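Local coordinates for protein serine protease inhibitor (Schistosoma haematobium, PDB 3STO) that probably inhibits serine endopeptidases, as a member of the serpin family, at residues 38-43 against 393-398; 98-103 against 388-393; 197-202 against 249-254; 253-258 against 383-388. All blocks are in the same frame, centred on the assembly; numbering follows the deposited sequence.

Contact 1: residues 38-43 against 393-398; sequences NFLTCP and PIMAAK
The Phe39 ring meets the second strand obliquely, CE2 lying 4.2 Å from Ala396 O, while the ring of Phe34 touches it from outside the pair with the two planes at about 45°. Pro43 turns its ring atom CD to Ile394 O, at the corner that precedes the strand. Strands 39-41 and 395-398 run antiparallel in the serpin sheet B, their axes 4.5 Å apart. Phe39 pairs with Lys398 and Thr41 with Ala396 as hydrogen-bonded pairs; Leu40 and Ala397 form the non-hydrogen-bonded pair between them. Each hydrogen-bonded pair exchanges two bonds: Phe39 N to Lys398 O is 3.0 Å and Lys398 N to Phe39 O 2.8 Å, while Thr41 N to Ala396 O is 2.8 Å and Ala396 N to Thr41 O 2.9 Å. Phe39, Thr41, Ala396 and Lys398 share the face toward helix 18-30; Thr41 OG1 bonds to Tyr26 OH of that helix and also to Gln342 OE1 of strand 339-348. On the other face Leu40 has CG anti to the backbone N (chi1 172°), and its CD1 lies 4.0 Å from Ala397 CB. The chain of selenomethionine Met395, bent at chi2 and chi3, crosses Leu40 obliquely, and Leu346 touches both side chains. Just before Met395 the chain turns a corner at Ile394, which with Met395 faces Ile385 in a classic beta bulge. The separation of Leu40 CD1 from Met395 SE, 3.3 Å, is so short that its exact value is doubtful.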
loop_
_atom_site.group_PDB
_atom_site.type_symbol
_atom_site.label_atom_id
_atom_site.label_comp_id
_atom_site.label_asym_id
_atom_site.label_seq_id
_atom_site.Cartn_x
_atom_site.Cartn_y
_atom_site.Cartn_z
ATOM N N ASN A 38 9.188 2.018 -11.889
ATOM C CA ASN A 38 8.648 2.530 -10.633
ATOM C C ASN A 38 7.762 1.444 -9.973
ATOM O O ASN A 38 7.081 0.666 -10.640
ATOM C CB ASN A 38 7.832 3.806 -10.827
ATOM C CG ASN A 38 8.673 5.003 -11.308
ATOM O OD1 ASN A 38 9.857 5.152 -10.970
ATOM N ND2 ASN A 38 8.032 5.879 -12.083
ATOM N N PHE A 39 7.798 1.373 -8.656
ATOM C CA PHE A 39 6.959 0.435 -7.954
ATOM C C PHE A 39 6.265 1.136 -6.783
ATOM O O PHE A 39 6.869 1.971 -6.113
ATOM C CB PHE A 39 7.776 -0.760 -7.453
ATOM C CG PHE A 39 6.984 -1.692 -6.628
ATOM C CD1 PHE A 39 6.135 -2.626 -7.234
ATOM C CD2 PHE A 39 7.030 -1.612 -5.234
ATOM C CE1 PHE A 39 5.344 -3.519 -6.455
ATOM C CE2 PHE A 39 6.251 -2.490 -4.440
ATOM C CZ PHE A 39 5.404 -3.454 -5.056
ATOM N N LEU A 40 5.011 0.777 -6.532
ATOM C CA LEU A 40 4.238 1.384 -5.453
ATOM C C LEU A 40 3.220 0.355 -4.941
ATOM O O LEU A 40 2.478 -0.219 -5.721
ATOM C CB LEU A 40 3.534 2.640 -5.987
ATOM C CG LEU A 40 2.525 3.375 -5.123
ATOM C CD1 LEU A 40 3.160 3.762 -3.824
ATOM C CD2 LEU A 40 1.971 4.595 -5.831
ATOM N N THR A 41 3.210 0.098 -3.640
ATOM C CA THR A 41 2.203 -0.772 -3.063
ATOM C C THR A 41 1.854 -0.499 -1.586
ATOM O O THR A 41 2.689 -0.048 -0.794
ATOM C CB THR A 41 2.614 -2.266 -3.173
ATOM O OG1 THR A 41 1.462 -3.102 -2.972
ATOM C CG2 THR A 41 3.712 -2.602 -2.133
ATOM N N CYS A 42 0.618 -0.856 -1.227
ATOM C CA CYS A 42 0.146 -0.844 0.161
ATOM C C CYS A 42 -0.318 -2.220 0.692
ATOM O O CYS A 42 -1.459 -2.645 0.477
ATOM C CB CYS A 42 -0.971 0.174 0.319
ATOM S SG CYS A 42 -1.907 -0.214 1.816
ATOM N N PRO A 43 0.563 -2.913 1.405
ATOM C CA PRO A 43 0.351 -4.322 1.788
ATOM C C PRO A 43 -0.841 -4.591 2.694
ATOM O O PRO A 43 -1.377 -5.712 2.653
ATOM C CB PRO A 43 1.646 -4.692 2.518
ATOM C CG PRO A 43 2.621 -3.645 2.125
ATOM C CD PRO A 43 1.875 -2.406 1.831
ATOM N N PRO A 393 5.929 -0.411 7.360
ATOM C CA PRO A 393 5.472 0.506 6.318
ATOM C C PRO A 393 4.057 0.169 5.883
ATOM O O PRO A 393 3.675 -0.991 5.719
ATOM C CB PRO A 393 6.458 0.244 5.174
ATOM C CG PRO A 393 6.842 -1.217 5.357
ATOM C CD PRO A 393 6.891 -1.417 6.863
ATOM N N ILE A 394 3.259 1.199 5.715
ATOM C CA ILE A 394 1.958 0.983 5.145
ATOM C C ILE A 394 1.932 1.314 3.654
ATOM O O ILE A 394 0.972 1.019 2.966
ATOM C CB ILE A 394 0.874 1.744 5.915
ATOM C CG1 ILE A 394 1.136 3.234 5.874
ATOM C CG2 ILE A 394 0.784 1.231 7.384
ATOM C CD1 ILE A 394 -0.083 4.006 6.270
HETATM N N MSE A 395 3.006 1.913 3.162
HETATM C CA MSE A 395 3.170 2.167 1.739
HETATM C C MSE A 395 4.672 1.955 1.464
HETATM O O MSE A 395 5.529 2.432 2.212
HETATM C CB MSE A 395 2.662 3.564 1.400
HETATM C CG MSE A 395 2.685 3.990 -0.064
HETATM SE SE MSE A 395 4.417 4.420 -0.900
HETATM C CE MSE A 395 5.296 5.821 0.171
ATOM N N ALA A 396 4.971 1.174 0.428
ATOM C CA ALA A 396 6.330 0.894 -0.024
ATOM C C ALA A 396 6.433 1.276 -1.507
ATOM O O ALA A 396 5.530 1.026 -2.297
ATOM C CB ALA A 396 6.701 -0.612 0.193
ATOM N N ALA A 397 7.525 1.918 -1.865
ATOM C CA ALA A 397 7.682 2.484 -3.185
ATOM C C ALA A 397 9.138 2.478 -3.614
ATOM O O ALA A 397 10.046 2.696 -2.819
ATOM C CB ALA A 397 7.124 3.917 -3.248
ATOM N N LYS A 398 9.346 2.236 -4.896
ATOM C CA LYS A 398 10.630 2.494 -5.505
ATOM C C LYS A 398 10.438 3.573 -6.596
ATOM O O LYS A 398 9.591 3.448 -7.497
ATOM C CB LYS A 398 11.224 1.214 -6.080
ATOM C CG LYS A 398 12.532 1.454 -6.829
ATOM C CD LYS A 398 13.113 0.171 -7.370
ATOM C CE LYS A 398 12.273 -0.387 -8.499
ATOM N NZ LYS A 398 13.104 -1.256 -9.378
#

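Contact 2: residues 98-103 against 388-393; sequences NSLTSE and QQLTMP
Ser99 and Leu390 bring the backbones no nearer than 8.9 Å between their CA atoms, the last part of helix 82-101 facing a turn whose residues 388-390 follow a helix-like backbone path but do not form a regular helix. Side chains therefore do the touching, and few of them. The CB atoms of Ser99, Gln389 and Leu390 all point across the gap. In Gln389, CG is anti to the backbone N (chi1 -175°) and the chain stays extended beyond it, with NE2 3.2 Å from Ser99 OG; the angle is too poor for a hydrogen bond, and Ser99 OG is bonded instead to Arg252 NH2. Beside this polar pair, the methyl CD2 of Leu100 meets CD1 of Leu390 at 4.3 Å, while Leu390 CD2 is 4.3 Å from Ser99 OG. The turn is the connection between strands 381-387 and 392-399 of the serpin sheet B, closed by a G1 beta bulge in which Thr391 and Met392 both face Asp387; Thr391 has the positive phi, 44°, expected at its first position. Arg252 fills in between helix and turn: its NH1 forms a salt bridge with Glu103 OE2, and its side chain also touches Leu100, Gln389 and Leu390. The second carboxylate oxygen of Glu103 bonds to Asn250 ND2. Just past Leu100, Ser102 OG donates back to Ser99 O, 2.8 Å away, from above the carbonyl plane.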
loop_
_atom_site.group_PDB
_atom_site.type_symbol
_atom_site.label_atom_id
_atom_site.label_comp_id
_atom_site.label_asym_id
_atom_site.label_seq_id
_atom_site.Cartn_x
_atom_site.Cartn_y
_atom_site.Cartn_z
ATOM N N ASN A 98 -9.404 -0.164 12.675
ATOM C CA ASN A 98 -9.637 0.797 13.746
ATOM C C ASN A 98 -8.415 1.665 14.074
ATOM O O ASN A 98 -8.541 2.866 14.301
ATOM C CB ASN A 98 -10.089 0.102 15.031
ATOM C CG ASN A 98 -11.530 -0.367 14.965
ATOM O OD1 ASN A 98 -12.344 0.194 14.225
ATOM N ND2 ASN A 98 -11.855 -1.403 15.744
ATOM N N SER A 99 -7.257 1.024 14.131
ATOM C CA SER A 99 -6.017 1.688 14.443
ATOM C C SER A 99 -5.717 2.732 13.388
ATOM O O SER A 99 -5.451 3.867 13.724
ATOM C CB SER A 99 -4.889 0.684 14.526
ATOM O OG SER A 99 -3.735 1.303 15.021
ATOM N N LEU A 100 -5.856 2.377 12.112
ATOM C CA LEU A 100 -5.473 3.279 11.027
ATOM C C LEU A 100 -6.470 4.411 10.783
ATOM O O LEU A 100 -6.072 5.583 10.582
ATOM C CB LEU A 100 -5.218 2.492 9.734
ATOM C CG LEU A 100 -3.945 1.641 9.680
ATOM C CD1 LEU A 100 -3.975 0.664 8.486
ATOM C CD2 LEU A 100 -2.750 2.564 9.597
ATOM N N THR A 101 -7.760 4.082 10.805
ATOM C CA THR A 101 -8.783 5.084 10.475
ATOM C C THR A 101 -9.071 6.010 11.660
ATOM O O THR A 101 -9.747 7.006 11.517
ATOM C CB THR A 101 -10.107 4.448 9.966
ATOM O OG1 THR A 101 -10.727 3.719 11.030
ATOM C CG2 THR A 101 -9.848 3.497 8.787
ATOM N N SER A 102 -8.545 5.678 12.830
ATOM C CA SER A 102 -8.680 6.575 13.963
ATOM C C SER A 102 -7.777 7.815 13.833
ATOM O O SER A 102 -7.961 8.789 14.554
ATOM C CB SER A 102 -8.360 5.860 15.263
ATOM O OG SER A 102 -6.987 5.548 15.327
ATOM N N GLU A 103 -6.817 7.795 12.916
ATOM C CA GLU A 103 -5.894 8.918 12.806
ATOM C C GLU A 103 -6.476 10.092 12.010
ATOM O O GLU A 103 -6.954 9.954 10.876
ATOM C CB GLU A 103 -4.521 8.461 12.303
ATOM C CG GLU A 103 -3.897 7.370 13.187
ATOM C CD GLU A 103 -3.502 7.930 14.556
ATOM O OE1 GLU A 103 -3.549 9.175 14.737
ATOM O OE2 GLU A 103 -3.131 7.129 15.443
ATOM N N GLN A 388 4.532 4.430 12.931
ATOM C CA GLN A 388 5.424 4.352 14.096
ATOM C C GLN A 388 4.811 3.563 15.216
ATOM O O GLN A 388 5.493 3.129 16.139
ATOM C CB GLN A 388 5.863 5.736 14.591
ATOM C CG GLN A 388 6.509 6.554 13.506
ATOM C CD GLN A 388 7.819 7.164 13.932
ATOM O OE1 GLN A 388 8.767 6.463 14.345
ATOM N NE2 GLN A 388 7.888 8.476 13.847
ATOM N N GLN A 389 3.513 3.353 15.119
ATOM C CA GLN A 389 2.837 2.532 16.097
ATOM C C GLN A 389 2.879 1.051 15.686
ATOM O O GLN A 389 3.339 0.192 16.444
ATOM C CB GLN A 389 1.420 3.049 16.281
ATOM C CG GLN A 389 0.659 2.353 17.362
ATOM C CD GLN A 389 -0.689 2.938 17.487
ATOM O OE1 GLN A 389 -0.825 4.175 17.604
ATOM N NE2 GLN A 389 -1.724 2.082 17.398
ATOM N N LEU A 390 2.455 0.761 14.459
ATOM C CA LEU A 390 2.560 -0.589 13.934
ATOM C C LEU A 390 4.003 -1.006 13.660
ATOM O O LEU A 390 4.263 -2.169 13.408
ATOM C CB LEU A 390 1.743 -0.716 12.664
ATOM C CG LEU A 390 0.265 -0.342 12.783
ATOM C CD1 LEU A 390 -0.416 -0.548 11.443
ATOM C CD2 LEU A 390 -0.435 -1.150 13.861
ATOM N N THR A 391 4.936 -0.051 13.728
ATOM C CA THR A 391 6.331 -0.248 13.304
ATOM C C THR A 391 6.489 -1.006 11.975
ATOM O O THR A 391 7.262 -1.964 11.868
ATOM C CB THR A 391 7.225 -0.876 14.404
ATOM O OG1 THR A 391 6.677 -2.137 14.795
ATOM C CG2 THR A 391 7.285 0.029 15.609
HETATM N N MSE A 392 5.773 -0.552 10.962
HETATM C CA MSE A 392 5.898 -1.164 9.663
HETATM C C MSE A 392 5.515 -0.156 8.597
HETATM O O MSE A 392 4.880 0.847 8.873
HETATM C CB MSE A 392 4.990 -2.381 9.562
HETATM C CG MSE A 392 3.529 -2.003 9.412
HETATM SE SE MSE A 392 2.270 -3.535 9.592
HETATM C CE MSE A 392 3.106 -4.763 8.290
ATOM N N PRO A 393 5.929 -0.411 7.360
ATOM C CA PRO A 393 5.472 0.506 6.318
ATOM C C PRO A 393 4.057 0.169 5.883
ATOM O O PRO A 393 3.675 -0.991 5.719
ATOM C CB PRO A 393 6.458 0.244 5.174
ATOM C CG PRO A 393 6.842 -1.217 5.357
ATOM C CD PRO A 393 6.891 -1.417 6.863
#

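Contact 3: residues 197-202 against 249-254; sequences FWQSPF and NNTRFT
Asn249 N donates to Phe197 O across 2.8 Å, the one hydrogen bond between the two segments, bent to 136° at the hydrogen and tilted 22° from the carbonyl plane. The CB of Asn249 rests 3.3 Å from Phe197 O, and its OD1 lies 3.9 Å from Gln199 CA. Farther out, Gln199 and Thr251 run side by side, pointing the same way, with Gln199 CG 4.1 Å from Thr251 CG2; the glutamine chain bends at chi2 (-72°), and its end leads away from the contact. Thr251 sits in a type I turn from Asn250 to Phe253, closed by Phe253 N to Asn250 O and accompanied by a weak bond from Arg252 N to Asn250 OD1. Arg252 CG lies 3.8 Å above the centre of the Phe253 ring. Asp196 OD2 accepts a bond from Asn250 N, and the Gln199 and Pro247 backbones are hydrogen-bonded. On the other segment, Phe202 CE1 covers one face of the Trp198 indole, offset toward its rim, while Trp198 NE1 bonds to Asn349 O. With strand 186-197 ending here beside the turn into strand 253-260, the arrangement is consistent with the breach of serpins, the region of sheet A where the reactive loop begins to insert in inhibitory relatives.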
loop_
_atom_site.group_PDB
_atom_site.type_symbol
_atom_site.label_atom_id
_atom_site.label_comp_id
_atom_site.label_asym_id
_atom_site.label_seq_id
_atom_site.Cartn_x
_atom_site.Cartn_y
_atom_site.Cartn_z
ATOM N N PHE A 197 -0.382 16.797 5.675
ATOM C CA PHE A 197 0.641 17.831 5.558
ATOM C C PHE A 197 1.920 17.353 6.215
ATOM O O PHE A 197 1.877 16.485 7.106
ATOM C CB PHE A 197 0.173 19.104 6.273
ATOM C CG PHE A 197 -0.943 19.821 5.575
ATOM C CD1 PHE A 197 -0.890 20.061 4.213
ATOM C CD2 PHE A 197 -2.064 20.217 6.266
ATOM C CE1 PHE A 197 -1.928 20.699 3.556
ATOM C CE2 PHE A 197 -3.101 20.865 5.616
ATOM C CZ PHE A 197 -3.026 21.108 4.260
ATOM N N TRP A 198 3.051 17.891 5.748
ATOM C CA TRP A 198 4.320 17.762 6.454
ATOM C C TRP A 198 4.180 18.429 7.794
ATOM O O TRP A 198 3.512 19.447 7.924
ATOM C CB TRP A 198 5.483 18.448 5.717
ATOM C CG TRP A 198 5.744 17.897 4.360
ATOM C CD1 TRP A 198 5.555 18.535 3.166
ATOM C CD2 TRP A 198 6.210 16.573 4.047
ATOM N NE1 TRP A 198 5.882 17.691 2.128
ATOM C CE2 TRP A 198 6.292 16.483 2.638
ATOM C CE3 TRP A 198 6.563 15.450 4.825
ATOM C CZ2 TRP A 198 6.722 15.323 1.983
ATOM C CZ3 TRP A 198 6.984 14.298 4.175
ATOM C CH2 TRP A 198 7.066 14.245 2.762
ATOM N N GLN A 199 4.816 17.837 8.791
ATOM C CA GLN A 199 5.018 18.520 10.053
ATOM C C GLN A 199 5.791 19.845 9.786
ATOM O O GLN A 199 5.460 20.887 10.347
ATOM C CB GLN A 199 5.732 17.587 11.044
ATOM C CG GLN A 199 5.723 18.066 12.477
ATOM C CD GLN A 199 6.668 19.263 12.678
ATOM O OE1 GLN A 199 7.763 19.293 12.133
ATOM N NE2 GLN A 199 6.228 20.250 13.445
ATOM N N SER A 200 6.791 19.786 8.900
ATOM C CA SER A 200 7.519 20.975 8.424
ATOM C C SER A 200 7.622 21.074 6.875
ATOM O O SER A 200 8.503 20.488 6.251
ATOM C CB SER A 200 8.904 21.012 9.051
ATOM O OG SER A 200 9.606 22.071 8.479
ATOM N N PRO A 201 6.723 21.836 6.257
ATOM C CA PRO A 201 6.559 21.874 4.805
ATOM C C PRO A 201 7.691 22.599 4.125
ATOM O O PRO A 201 8.360 23.399 4.762
ATOM C CB PRO A 201 5.256 22.682 4.621
ATOM C CG PRO A 201 4.708 22.860 5.971
ATOM C CD PRO A 201 5.835 22.801 6.913
ATOM N N PHE A 202 7.902 22.306 2.849
ATOM C CA PHE A 202 8.929 22.956 2.052
ATOM C C PHE A 202 8.367 24.292 1.651
ATOM O O PHE A 202 7.168 24.418 1.493
ATOM C CB PHE A 202 9.226 22.149 0.780
ATOM C CG PHE A 202 9.875 20.800 1.028
ATOM C CD1 PHE A 202 9.097 19.668 1.258
ATOM C CD2 PHE A 202 11.266 20.669 1.009
ATOM C CE1 PHE A 202 9.687 18.428 1.448
ATOM C CE2 PHE A 202 11.878 19.436 1.208
ATOM C CZ PHE A 202 11.068 18.289 1.432
ATOM N N ASN A 249 2.309 15.508 9.664
ATOM C CA ASN A 249 1.831 16.390 10.691
ATOM C C ASN A 249 1.206 15.591 11.835
ATOM O O ASN A 249 1.419 15.885 12.993
ATOM C CB ASN A 249 0.852 17.414 10.139
ATOM C CG ASN A 249 0.596 18.504 11.140
ATOM O OD1 ASN A 249 1.548 19.075 11.688
ATOM N ND2 ASN A 249 -0.661 18.751 11.444
ATOM N N ASN A 250 0.447 14.563 11.494
ATOM C CA ASN A 250 0.168 13.532 12.455
ATOM C C ASN A 250 1.438 12.679 12.551
ATOM O O ASN A 250 1.784 11.918 11.631
ATOM C CB ASN A 250 -1.080 12.725 12.040
ATOM C CG ASN A 250 -1.472 11.696 13.087
ATOM O OD1 ASN A 250 -0.608 11.196 13.806
ATOM N ND2 ASN A 250 -2.771 11.388 13.188
ATOM N N THR A 251 2.166 12.826 13.644
ATOM C CA THR A 251 3.526 12.315 13.660
ATOM C C THR A 251 3.666 10.823 13.927
ATOM O O THR A 251 4.784 10.306 14.069
ATOM C CB THR A 251 4.428 13.120 14.594
ATOM O OG1 THR A 251 4.050 12.877 15.955
ATOM C CG2 THR A 251 4.341 14.618 14.243
ATOM N N ARG A 252 2.539 10.125 13.992
ATOM C CA ARG A 252 2.568 8.669 13.980
ATOM C C ARG A 252 3.122 8.160 12.607
ATOM O O ARG A 252 3.738 7.104 12.497
ATOM C CB ARG A 252 1.148 8.137 14.239
ATOM C CG ARG A 252 0.915 6.768 13.636
ATOM C CD ARG A 252 -0.376 6.156 14.105
ATOM N NE ARG A 252 -0.471 4.762 13.677
ATOM C CZ ARG A 252 -1.544 4.002 13.871
ATOM N NH1 ARG A 252 -2.611 4.506 14.475
ATOM N NH2 ARG A 252 -1.549 2.744 13.459
ATOM N N PHE A 253 2.877 8.932 11.563
ATOM C CA PHE A 253 3.331 8.600 10.235
ATOM C C PHE A 253 4.534 9.461 9.836
ATOM O O PHE A 253 4.588 10.660 10.133
ATOM C CB PHE A 253 2.171 8.778 9.248
ATOM C CG PHE A 253 0.973 7.952 9.606
ATOM C CD1 PHE A 253 1.017 6.556 9.476
ATOM C CD2 PHE A 253 -0.194 8.551 10.095
ATOM C CE1 PHE A 253 -0.088 5.773 9.832
ATOM C CE2 PHE A 253 -1.275 7.789 10.433
ATOM C CZ PHE A 253 -1.218 6.389 10.320
ATOM N N THR A 254 5.500 8.827 9.169
ATOM C CA THR A 254 6.684 9.521 8.677
ATOM C C THR A 254 7.058 9.039 7.278
ATOM O O THR A 254 6.741 7.912 6.895
ATOM C CB THR A 254 7.860 9.371 9.655
ATOM O OG1 THR A 254 8.939 10.163 9.198
ATOM C CG2 THR A 254 8.324 7.929 9.777
#

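Contact 4: residues 253-258 against 383-388; sequences FTFVIV and CFIYDQ
Phe255 and Cys383 meet on the face they share with Ile385: the sulfur SG of Cys383 lies 3.6 Å from CZ of the Phe255 ring, in an oblique sulfur-aromatic contact. The strands are an antiparallel pair of the serpin sheet B, with axes at 155°. On the opposite face Val256 CG2 packs 3.7 Å from Tyr386 CB, the two side chains lying side by side. Val258 CG2 comes to the edge of the Phe384 ring, in its plane, and Thr254 CG2 does likewise at Tyr386 CD2, 3.8 Å away. From helix 279-283, Leu279 touches the side chains of Phe384 and Tyr386. Thr254 with Tyr386 and Val256 with Phe384 are the hydrogen-bonded pairs, with four bonds between them; the straightest, Tyr386 N to Thr254 O, measures 2.8 Å. Thr254 CG2 sits between the backbone N and carbonyl carbon, leaving OG1 anti to the N, where it bonds to Ser245 OG of the neighbouring strand. Toward the polar end, Phe253 and Asp387 lie alongside each other, ring and carboxylate planes 72° apart. There Asp387 OD1 takes a salt bridge from Arg252 NE and bonds from the N atoms of Gln389 and Leu390, while Asp387 OD2 stands 3.3 Å from Phe253 CE1.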
loop_
_atom_site.group_PDB
_atom_site.type_symbol
_atom_site.label_atom_id
_atom_site.label_comp_id
_atom_site.label_asym_id
_atom_site.label_seq_id
_atom_site.Cartn_x
_atom_site.Cartn_y
_atom_site.Cartn_z
ATOM N N PHE A 253 2.877 8.932 11.563
ATOM C CA PHE A 253 3.331 8.600 10.235
ATOM C C PHE A 253 4.534 9.461 9.836
ATOM O O PHE A 253 4.588 10.660 10.133
ATOM C CB PHE A 253 2.171 8.778 9.248
ATOM C CG PHE A 253 0.973 7.952 9.606
ATOM C CD1 PHE A 253 1.017 6.556 9.476
ATOM C CD2 PHE A 253 -0.194 8.551 10.095
ATOM C CE1 PHE A 253 -0.088 5.773 9.832
ATOM C CE2 PHE A 253 -1.275 7.789 10.433
ATOM C CZ PHE A 253 -1.218 6.389 10.320
ATOM N N THR A 254 5.500 8.827 9.169
ATOM C CA THR A 254 6.684 9.521 8.677
ATOM C C THR A 254 7.058 9.039 7.278
ATOM O O THR A 254 6.741 7.912 6.895
ATOM C CB THR A 254 7.860 9.371 9.655
ATOM O OG1 THR A 254 8.939 10.163 9.198
ATOM C CG2 THR A 254 8.324 7.929 9.777
ATOM N N PHE A 255 7.668 9.920 6.492
ATOM C CA PHE A 255 8.110 9.567 5.158
ATOM C C PHE A 255 9.570 9.201 5.221
ATOM O O PHE A 255 10.384 10.041 5.554
ATOM C CB PHE A 255 7.920 10.742 4.226
ATOM C CG PHE A 255 8.197 10.435 2.795
ATOM C CD1 PHE A 255 7.389 9.532 2.088
ATOM C CD2 PHE A 255 9.194 11.121 2.118
ATOM C CE1 PHE A 255 7.612 9.270 0.707
ATOM C CE2 PHE A 255 9.440 10.870 0.748
ATOM C CZ PHE A 255 8.633 9.933 0.050
ATOM N N VAL A 256 9.884 7.936 4.951
ATOM C CA VAL A 256 11.234 7.416 5.047
ATOM C C VAL A 256 11.831 7.312 3.644
ATOM O O VAL A 256 11.238 6.678 2.782
ATOM C CB VAL A 256 11.239 6.063 5.767
ATOM C CG1 VAL A 256 12.654 5.419 5.746
ATOM C CG2 VAL A 256 10.715 6.245 7.215
ATOM N N ILE A 257 12.973 7.976 3.417
ATOM C CA ILE A 257 13.695 7.892 2.148
ATOM C C ILE A 257 14.949 7.087 2.331
ATOM O O ILE A 257 15.692 7.271 3.291
ATOM C CB ILE A 257 14.021 9.267 1.557
ATOM C CG1 ILE A 257 12.768 10.165 1.604
ATOM C CG2 ILE A 257 14.601 9.155 0.118
ATOM C CD1 ILE A 257 13.115 11.643 1.772
ATOM N N VAL A 258 15.146 6.133 1.433
ATOM C CA VAL A 258 16.326 5.298 1.476
ATOM C C VAL A 258 17.165 5.597 0.240
ATOM O O VAL A 258 16.768 5.267 -0.878
ATOM C CB VAL A 258 15.993 3.796 1.498
ATOM C CG1 VAL A 258 17.273 2.985 1.649
ATOM C CG2 VAL A 258 15.038 3.476 2.636
ATOM N N CYS A 383 11.349 4.590 -0.943
ATOM C CA CYS A 383 10.716 5.343 0.117
ATOM C C CYS A 383 9.490 4.625 0.706
ATOM O O CYS A 383 8.930 3.704 0.092
ATOM C CB CYS A 383 10.387 6.759 -0.344
ATOM S SG CYS A 383 9.216 6.794 -1.660
ATOM N N PHE A 384 9.099 5.044 1.908
ATOM C CA PHE A 384 8.003 4.419 2.624
ATOM C C PHE A 384 7.175 5.461 3.330
ATOM O O PHE A 384 7.697 6.494 3.737
ATOM C CB PHE A 384 8.561 3.513 3.693
ATOM C CG PHE A 384 9.480 2.432 3.180
ATOM C CD1 PHE A 384 8.958 1.187 2.769
ATOM C CD2 PHE A 384 10.844 2.620 3.183
ATOM C CE1 PHE A 384 9.772 0.164 2.353
ATOM C CE2 PHE A 384 11.702 1.602 2.750
ATOM C CZ PHE A 384 11.163 0.365 2.343
ATOM N N ILE A 385 5.874 5.219 3.455
ATOM C CA ILE A 385 5.151 5.868 4.531
ATOM C C ILE A 385 5.227 4.878 5.681
ATOM O O ILE A 385 4.764 3.758 5.560
ATOM C CB ILE A 385 3.739 6.155 4.167
ATOM C CG1 ILE A 385 3.709 7.140 3.006
ATOM C CG2 ILE A 385 2.958 6.630 5.412
ATOM C CD1 ILE A 385 2.335 7.308 2.391
ATOM N N TYR A 386 5.899 5.254 6.760
ATOM C CA TYR A 386 6.180 4.319 7.836
ATOM C C TYR A 386 5.240 4.626 8.999
ATOM O O TYR A 386 5.035 5.793 9.339
ATOM C CB TYR A 386 7.651 4.462 8.268
ATOM C CG TYR A 386 8.081 3.626 9.455
ATOM C CD1 TYR A 386 8.218 2.249 9.351
ATOM C CD2 TYR A 386 8.356 4.217 10.685
ATOM C CE1 TYR A 386 8.619 1.480 10.427
ATOM C CE2 TYR A 386 8.755 3.455 11.777
ATOM C CZ TYR A 386 8.878 2.073 11.642
ATOM O OH TYR A 386 9.284 1.292 12.713
ATOM N N ASP A 387 4.672 3.571 9.593
ATOM C CA ASP A 387 3.749 3.695 10.730
ATOM C C ASP A 387 4.463 3.422 12.057
ATOM O O ASP A 387 4.947 2.315 12.290
ATOM C CB ASP A 387 2.574 2.751 10.545
ATOM C CG ASP A 387 1.492 2.940 11.603
ATOM O OD1 ASP A 387 1.801 3.236 12.788
ATOM O OD2 ASP A 387 0.318 2.767 11.238
ATOM N N GLN A 388 4.532 4.430 12.931
ATOM C CA GLN A 388 5.424 4.352 14.096
ATOM C C GLN A 388 4.811 3.563 15.216
ATOM O O GLN A 388 5.493 3.129 16.139
ATOM C CB GLN A 388 5.863 5.736 14.591
ATOM C CG GLN A 388 6.509 6.554 13.506
ATOM C CD GLN A 388 7.819 7.164 13.932
ATOM O OE1 GLN A 388 8.767 6.463 14.345
ATOM N NE2 GLN A 388 7.888 8.476 13.847
#

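Contacts 1 and 4 are strand pairings of sheet B separated by the pairing of 381-387 with 392-399, their centres about 10 Å apart. Strands 253-260, 381-387, 392-399 and 39-41 lie in that order, so the C-terminal hairpin is inserted between a middle strand and an early one. Contact 2 sets the turn of that hairpin against helix 82-101. Contact 3 joins the start of strand 253-260 to the end of strand 186-197. The centres of contacts 2 and 3 lie about 12 Å and 11 Å from that of contact 4. Arg252 and Asp387 bridge contacts 2, 3 and 4, while Ile394 of contact 1 packs on Phe253. Early, middle and C-terminal segments thus come together around sheet B.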